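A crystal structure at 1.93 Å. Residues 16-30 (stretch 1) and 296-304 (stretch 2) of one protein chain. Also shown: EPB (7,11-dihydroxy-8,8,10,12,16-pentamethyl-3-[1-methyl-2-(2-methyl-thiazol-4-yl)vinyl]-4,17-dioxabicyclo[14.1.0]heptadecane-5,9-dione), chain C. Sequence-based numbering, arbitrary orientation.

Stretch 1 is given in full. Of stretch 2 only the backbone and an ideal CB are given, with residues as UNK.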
# COMPACT_ATOMS: atom_id res chain seq x y z
N ASP A 16 -15.69 -17.81 12.11
CA ASP A 16 -16.10 -17.33 10.81
C ASP A 16 -15.19 -16.22 10.27
O ASP A 16 -15.25 -15.09 10.76
CB ASP A 16 -17.54 -16.81 10.90
CG ASP A 16 -18.15 -16.52 9.55
OD1 ASP A 16 -17.79 -15.49 8.94
OD2 ASP A 16 -19.00 -17.26 9.00
N PHE A 17 -14.37 -16.54 9.27
CA PHE A 17 -13.58 -15.52 8.56
C PHE A 17 -13.85 -15.51 7.05
O PHE A 17 -13.39 -16.39 6.33
CB PHE A 17 -12.09 -15.69 8.82
CG PHE A 17 -11.23 -14.61 8.19
CD1 PHE A 17 -11.52 -13.27 8.39
CD2 PHE A 17 -10.15 -14.94 7.39
CE1 PHE A 17 -10.73 -12.28 7.80
CE2 PHE A 17 -9.35 -13.97 6.81
CZ PHE A 17 -9.65 -12.63 7.01
N LYS A 18 -14.60 -14.51 6.61
CA LYS A 18 -15.00 -14.36 5.21
C LYS A 18 -14.68 -12.96 4.70
O LYS A 18 -15.58 -12.14 4.57
CB LYS A 18 -16.51 -14.60 5.07
CG LYS A 18 -16.94 -16.01 5.43
CD LYS A 18 -18.45 -16.09 5.61
CE LYS A 18 -18.86 -17.50 6.00
NZ LYS A 18 -20.34 -17.66 5.97
N PRO A 19 -13.41 -12.68 4.41
CA PRO A 19 -13.01 -11.32 4.02
C PRO A 19 -13.45 -10.91 2.59
O PRO A 19 -13.18 -9.76 2.18
CB PRO A 19 -11.49 -11.38 4.12
CG PRO A 19 -11.15 -12.84 3.80
CD PRO A 19 -12.28 -13.63 4.44
N PHE A 20 -14.08 -11.82 1.84
CA PHE A 20 -14.66 -11.48 0.53
C PHE A 20 -16.19 -11.41 0.54
O PHE A 20 -16.81 -11.18 -0.50
CB PHE A 20 -14.16 -12.43 -0.57
CG PHE A 20 -12.69 -12.36 -0.78
CD1 PHE A 20 -11.84 -13.27 -0.19
CD2 PHE A 20 -12.13 -11.32 -1.52
CE1 PHE A 20 -10.46 -13.19 -0.36
CE2 PHE A 20 -10.76 -11.23 -1.68
CZ PHE A 20 -9.93 -12.17 -1.10
N ALA A 21 -16.79 -11.58 1.71
CA ALA A 21 -18.23 -11.42 1.86
C ALA A 21 -18.62 -9.98 1.55
O ALA A 21 -17.89 -9.04 1.89
CB ALA A 21 -18.67 -11.78 3.26
N PRO A 22 -19.75 -9.80 0.89
CA PRO A 22 -20.32 -8.47 0.69
C PRO A 22 -20.42 -7.77 2.03
O PRO A 22 -20.79 -8.40 3.02
CB PRO A 22 -21.73 -8.76 0.14
CG PRO A 22 -21.63 -10.10 -0.48
CD PRO A 22 -20.55 -10.86 0.25
N GLY A 23 -20.07 -6.49 2.07
CA GLY A 23 -20.07 -5.76 3.31
C GLY A 23 -18.78 -5.74 4.11
O GLY A 23 -18.59 -4.84 4.93
N TYR A 24 -17.89 -6.72 3.89
CA TYR A 24 -16.69 -6.85 4.71
C TYR A 24 -15.75 -5.67 4.50
O TYR A 24 -15.33 -5.03 5.46
CB TYR A 24 -15.96 -8.18 4.46
CG TYR A 24 -14.64 -8.34 5.20
CD1 TYR A 24 -14.56 -9.03 6.41
CD2 TYR A 24 -13.46 -7.81 4.67
CE1 TYR A 24 -13.35 -9.18 7.07
CE2 TYR A 24 -12.25 -7.96 5.32
CZ TYR A 24 -12.19 -8.64 6.52
OH TYR A 24 -10.98 -8.78 7.16
N ALA A 25 -15.43 -5.39 3.24
CA ALA A 25 -14.59 -4.21 2.93
C ALA A 25 -15.15 -2.94 3.58
O ALA A 25 -14.41 -2.20 4.23
CB ALA A 25 -14.46 -4.03 1.43
N GLU A 26 -16.45 -2.69 3.42
CA GLU A 26 -17.08 -1.52 4.01
C GLU A 26 -16.90 -1.42 5.53
O GLU A 26 -16.71 -0.32 6.07
CB GLU A 26 -18.58 -1.46 3.67
CG GLU A 26 -19.31 -0.26 4.26
CD GLU A 26 -20.79 -0.24 3.94
OE1 GLU A 26 -21.40 -1.33 3.77
OE2 GLU A 26 -21.37 0.87 3.86
N ASP A 27 -16.97 -2.55 6.22
CA ASP A 27 -16.86 -2.55 7.67
C ASP A 27 -16.54 -3.95 8.19
O ASP A 27 -17.43 -4.73 8.54
CB ASP A 27 -18.16 -2.03 8.29
CG ASP A 27 -18.08 -1.92 9.80
OD1 ASP A 27 -16.96 -2.00 10.36
OD2 ASP A 27 -19.11 -1.75 10.51
N PRO A 28 -15.26 -4.28 8.19
CA PRO A 28 -14.81 -5.61 8.62
C PRO A 28 -14.69 -5.74 10.12
O PRO A 28 -14.36 -6.81 10.62
CB PRO A 28 -13.42 -5.71 7.99
CG PRO A 28 -12.94 -4.30 8.00
CD PRO A 28 -14.13 -3.44 7.75
N PHE A 29 -14.92 -4.65 10.84
CA PHE A 29 -14.49 -4.61 12.24
C PHE A 29 -15.25 -5.52 13.21
O PHE A 29 -14.61 -6.24 13.99
CB PHE A 29 -14.30 -3.15 12.70
CG PHE A 29 -13.23 -2.45 11.91
CD1 PHE A 29 -13.56 -1.53 10.93
CD2 PHE A 29 -11.91 -2.81 12.07
CE1 PHE A 29 -12.57 -0.91 10.18
CE2 PHE A 29 -10.90 -2.21 11.31
CZ PHE A 29 -11.25 -1.26 10.37
N PRO A 30 -16.57 -5.55 13.14
CA PRO A 30 -17.35 -6.50 13.95
C PRO A 30 -16.92 -7.96 13.73
O PRO A 30 -16.75 -8.68 14.70
CB PRO A 30 -18.79 -6.26 13.49
CG PRO A 30 -18.79 -4.85 13.03
CD PRO A 30 -17.44 -4.69 12.32
N UNK A 296 -4.54 3.58 11.15
CA UNK A 296 -4.62 2.84 12.41
C UNK A 296 -6.09 2.44 12.67
O UNK A 296 -6.39 1.27 12.96
CB UNK A 296 -4.07 3.68 13.57
N UNK A 297 -7.00 3.40 12.53
CA UNK A 297 -8.40 3.21 12.88
C UNK A 297 -9.12 2.41 11.79
O UNK A 297 -9.96 1.55 12.09
CB UNK A 297 -9.09 4.56 13.09
N UNK A 298 -8.78 2.69 10.54
CA UNK A 298 -9.51 2.12 9.40
C UNK A 298 -8.55 1.62 8.34
O UNK A 298 -8.53 2.14 7.22
CB UNK A 298 -10.46 3.15 8.79
N UNK A 299 -7.75 0.63 8.69
CA UNK A 299 -6.68 0.19 7.84
C UNK A 299 -7.22 -0.27 6.49
O UNK A 299 -8.24 -0.99 6.44
CB UNK A 299 -5.89 -0.93 8.52
N UNK A 300 -6.53 0.13 5.43
CA UNK A 300 -6.96 -0.16 4.06
C UNK A 300 -6.78 -1.60 3.60
O UNK A 300 -7.29 -1.99 2.53
CB UNK A 300 -6.20 0.75 3.10
N UNK A 301 -6.03 -2.39 4.37
CA UNK A 301 -5.77 -3.78 3.99
C UNK A 301 -6.99 -4.65 4.32
O UNK A 301 -7.53 -4.55 5.42
CB UNK A 301 -4.52 -4.31 4.70
N UNK A 302 -7.39 -5.47 3.36
CA UNK A 302 -8.52 -6.42 3.55
C UNK A 302 -8.19 -7.47 4.59
O UNK A 302 -8.99 -7.77 5.49
CB UNK A 302 -8.88 -7.11 2.23
N UNK A 303 -7.01 -8.07 4.46
CA UNK A 303 -6.56 -9.06 5.42
C UNK A 303 -5.26 -8.58 6.09
O UNK A 303 -5.23 -8.33 7.29
CB UNK A 303 -6.36 -10.41 4.74
N UNK A 304 -4.19 -8.45 5.31
CA UNK A 304 -2.93 -7.95 5.84
C UNK A 304 -1.74 -8.33 4.99
O UNK A 304 -1.78 -8.23 3.76
CB UNK A 304 -2.72 -8.47 7.27
O16 EPB C . -0.50 -4.30 -3.50
C51 EPB C . -0.34 -3.18 1.19
O41 EPB C . 1.98 -2.03 0.45
C5 EPB C . 1.08 -3.09 0.74
C4 EPB C . 1.70 -2.79 -0.73
C16 EPB C . 0.02 -5.23 -3.01
O1 EPB C . 1.34 -5.29 -2.57
C2 EPB C . 2.33 -4.12 -2.73
C3 EPB C . 2.72 -3.62 -1.29
C20 EPB C . 3.53 -4.81 -3.50
C21 EPB C . 3.15 -5.12 -4.94
C22 EPB C . 4.74 -5.06 -2.93
C23 EPB C . 5.95 -5.71 -3.42
N26 EPB C . 5.83 -6.77 -4.31
C25 EPB C . 7.05 -7.27 -4.64
C27 EPB C . 7.13 -8.39 -5.61
C24 EPB C . 7.22 -5.44 -3.06
S1 EPB C . 8.31 -6.49 -3.87
C15 EPB C . -0.77 -6.55 -2.79
C14 EPB C . 0.01 -7.89 -3.17
O14 EPB C . 0.45 -7.64 -4.50
C13 EPB C . -0.79 -9.28 -2.96
C29 EPB C . -2.04 -9.28 -3.91
C30 EPB C . 0.07 -10.46 -3.43
C12 EPB C . -1.33 -9.45 -1.43
O12 EPB C . -2.57 -9.56 -1.18
C11 EPB C . -0.40 -9.49 -0.15
C28 EPB C . -0.88 -10.74 0.64
C10 EPB C . -0.27 -8.08 0.35
O10 EPB C . -1.52 -7.65 0.97
C9 EPB C . 0.87 -8.09 1.36
C91 EPB C . 2.10 -8.43 0.68
C8 EPB C . 1.22 -6.76 1.93
C7 EPB C . 0.46 -5.52 1.33
C6 EPB C . 1.73 -4.63 0.85

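Position 296 lies in the last part of a helix, with no atom of stretch 1 within 5.5 Å of its ideal CB. Almost any helix-compatible residue would fit this view; the deposited one is Arg296, whose guanidinium is hydrogen-bonded elsewhere in the structure.

Position 297 is still helical, and its CA-to-CB bond points away from stretch 1, so the visible atoms exclude little. Its carbonyl is more informative, since its O lies 3.5 Å from CZ of Phe29. The residue is Phe297, with chi1 in the t well; the ring end comes nearer, but CE2 stays 6.2 Å from CE1 of Phe29.

At 298 the chain leaves helical angles (phi/psi -136/64). CA-to-CB runs sideways, with the ideal CB 4.8 Å from CZ of Phe29. The ring edge there could be met by an apolar group or by an oxygen, because aromatic C-H groups carry a slight positive charge; Leu, Asn or Asp would all be reasonable. Asp298 is found, its OD1 3.2 Å from CE1 of Phe29 and near the ring plane. Both carboxylate oxygens also have hydrogen-bond partners elsewhere in the structure.

Position 299 points sideways into space that stretch 1 does not reach, and many residues would suit it. Asn299 turns its end away and uses OD1 to accept from the backbone N of 301 at 3.0 Å.

Positions 300 and 301 are out of reach of stretch 1, which does not choose between side chains. However, the ideal CB of 301 is on the side of the ligand. An apolar residue would suit that neighbour, and Leu301 places CD2 3.2 Å from C51 of EPB; 300 is Ile300.

Position 302 is the centre of the contact. Its CA-to-CB bond runs sideways, with the ideal CB 4.7 Å from CE2 of Tyr24 and 5.1 Å from O of Pro19. Beyond it lie the Phe20 and Tyr24 rings, Ala25 CB and the carbonyl oxygen of Pro19. Lys or Arg would suit, with apolar methylenes and a donor at the end, and Gln is a shorter alternative; the visible atoms do not decide between Lys and Arg. Arg302, chi1 and chi2 both t, buries 126 Å² here. NH1 donates to O of Pro19 at 2.7 Å, near the guanidinium plane, and to a water 3.0 Å away that also joins Ala21 O and Ala25 N. Along the shaft, CD packs 3.7 Å from CE2 of Phe20 and CG 3.8 Å from CE2 of Tyr24. The backbone adds a second link, Tyr24 OH donating to Arg302 O at 2.8 Å.

At 303 the ideal CB lies 4.6 Å from CZ of Phe17 and 5.3 Å from CB of Pro19, an apolar setting for Val, Leu, Ile or Met. Ile303 sets CG2 3.9 Å from CZ of Phe17, at the ring edge, and CG1 3.9 Å from CB of Pro19.

Position 304 has phi/psi 160/-136, where a CB would jam against the preceding carbonyl O. That calls for glycine, and Gly304 is present, its O accepting from O10 of EPB at 2.9 Å.

Stretch 2 (296-304) RFDNILRIG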
# COMPACT_ATOMS: atom_id res chain seq x y z
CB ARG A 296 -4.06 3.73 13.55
CG ARG A 296 -3.71 2.99 14.85
CD ARG A 296 -4.95 2.53 15.68
NE ARG A 296 -5.99 3.55 15.85
CZ ARG A 296 -7.21 3.30 16.34
NH1 ARG A 296 -7.55 2.06 16.68
NH2 ARG A 296 -8.10 4.27 16.50
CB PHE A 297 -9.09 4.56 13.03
CG PHE A 297 -10.60 4.48 13.11
CD1 PHE A 297 -11.22 3.90 14.20
CD2 PHE A 297 -11.39 5.02 12.11
CE1 PHE A 297 -12.60 3.82 14.28
CE2 PHE A 297 -12.78 4.95 12.18
CZ PHE A 297 -13.39 4.36 13.27
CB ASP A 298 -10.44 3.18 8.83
CG ASP A 298 -11.62 2.59 8.07
OD1 ASP A 298 -11.83 1.35 8.10
OD2 ASP A 298 -12.38 3.33 7.44
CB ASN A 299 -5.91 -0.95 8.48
CG ASN A 299 -4.65 -1.27 7.73
OD1 ASN A 299 -4.58 -2.26 6.98
ND2 ASN A 299 -3.62 -0.42 7.90
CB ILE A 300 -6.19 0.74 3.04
CG1 ILE A 300 -4.68 0.43 3.11
CG2 ILE A 300 -6.54 2.22 3.24
CD1 ILE A 300 -3.82 1.04 1.97
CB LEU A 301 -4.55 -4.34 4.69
CG LEU A 301 -3.21 -3.72 4.27
CD1 LEU A 301 -2.01 -4.32 5.02
CD2 LEU A 301 -3.07 -3.93 2.75
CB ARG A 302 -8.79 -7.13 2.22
CG ARG A 302 -10.01 -8.08 2.25
CD ARG A 302 -10.39 -8.61 0.86
NE ARG A 302 -10.79 -7.52 -0.01
CZ ARG A 302 -12.03 -7.05 -0.11
NH1 ARG A 302 -13.03 -7.60 0.58
NH2 ARG A 302 -12.27 -6.03 -0.93
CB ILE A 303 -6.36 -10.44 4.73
CG1 ILE A 303 -7.61 -10.80 3.91
CG2 ILE A 303 -6.07 -11.53 5.77
CD1 ILE A 303 -7.30 -11.23 2.48
O HOH W 1 -16.00 -7.04 0.89
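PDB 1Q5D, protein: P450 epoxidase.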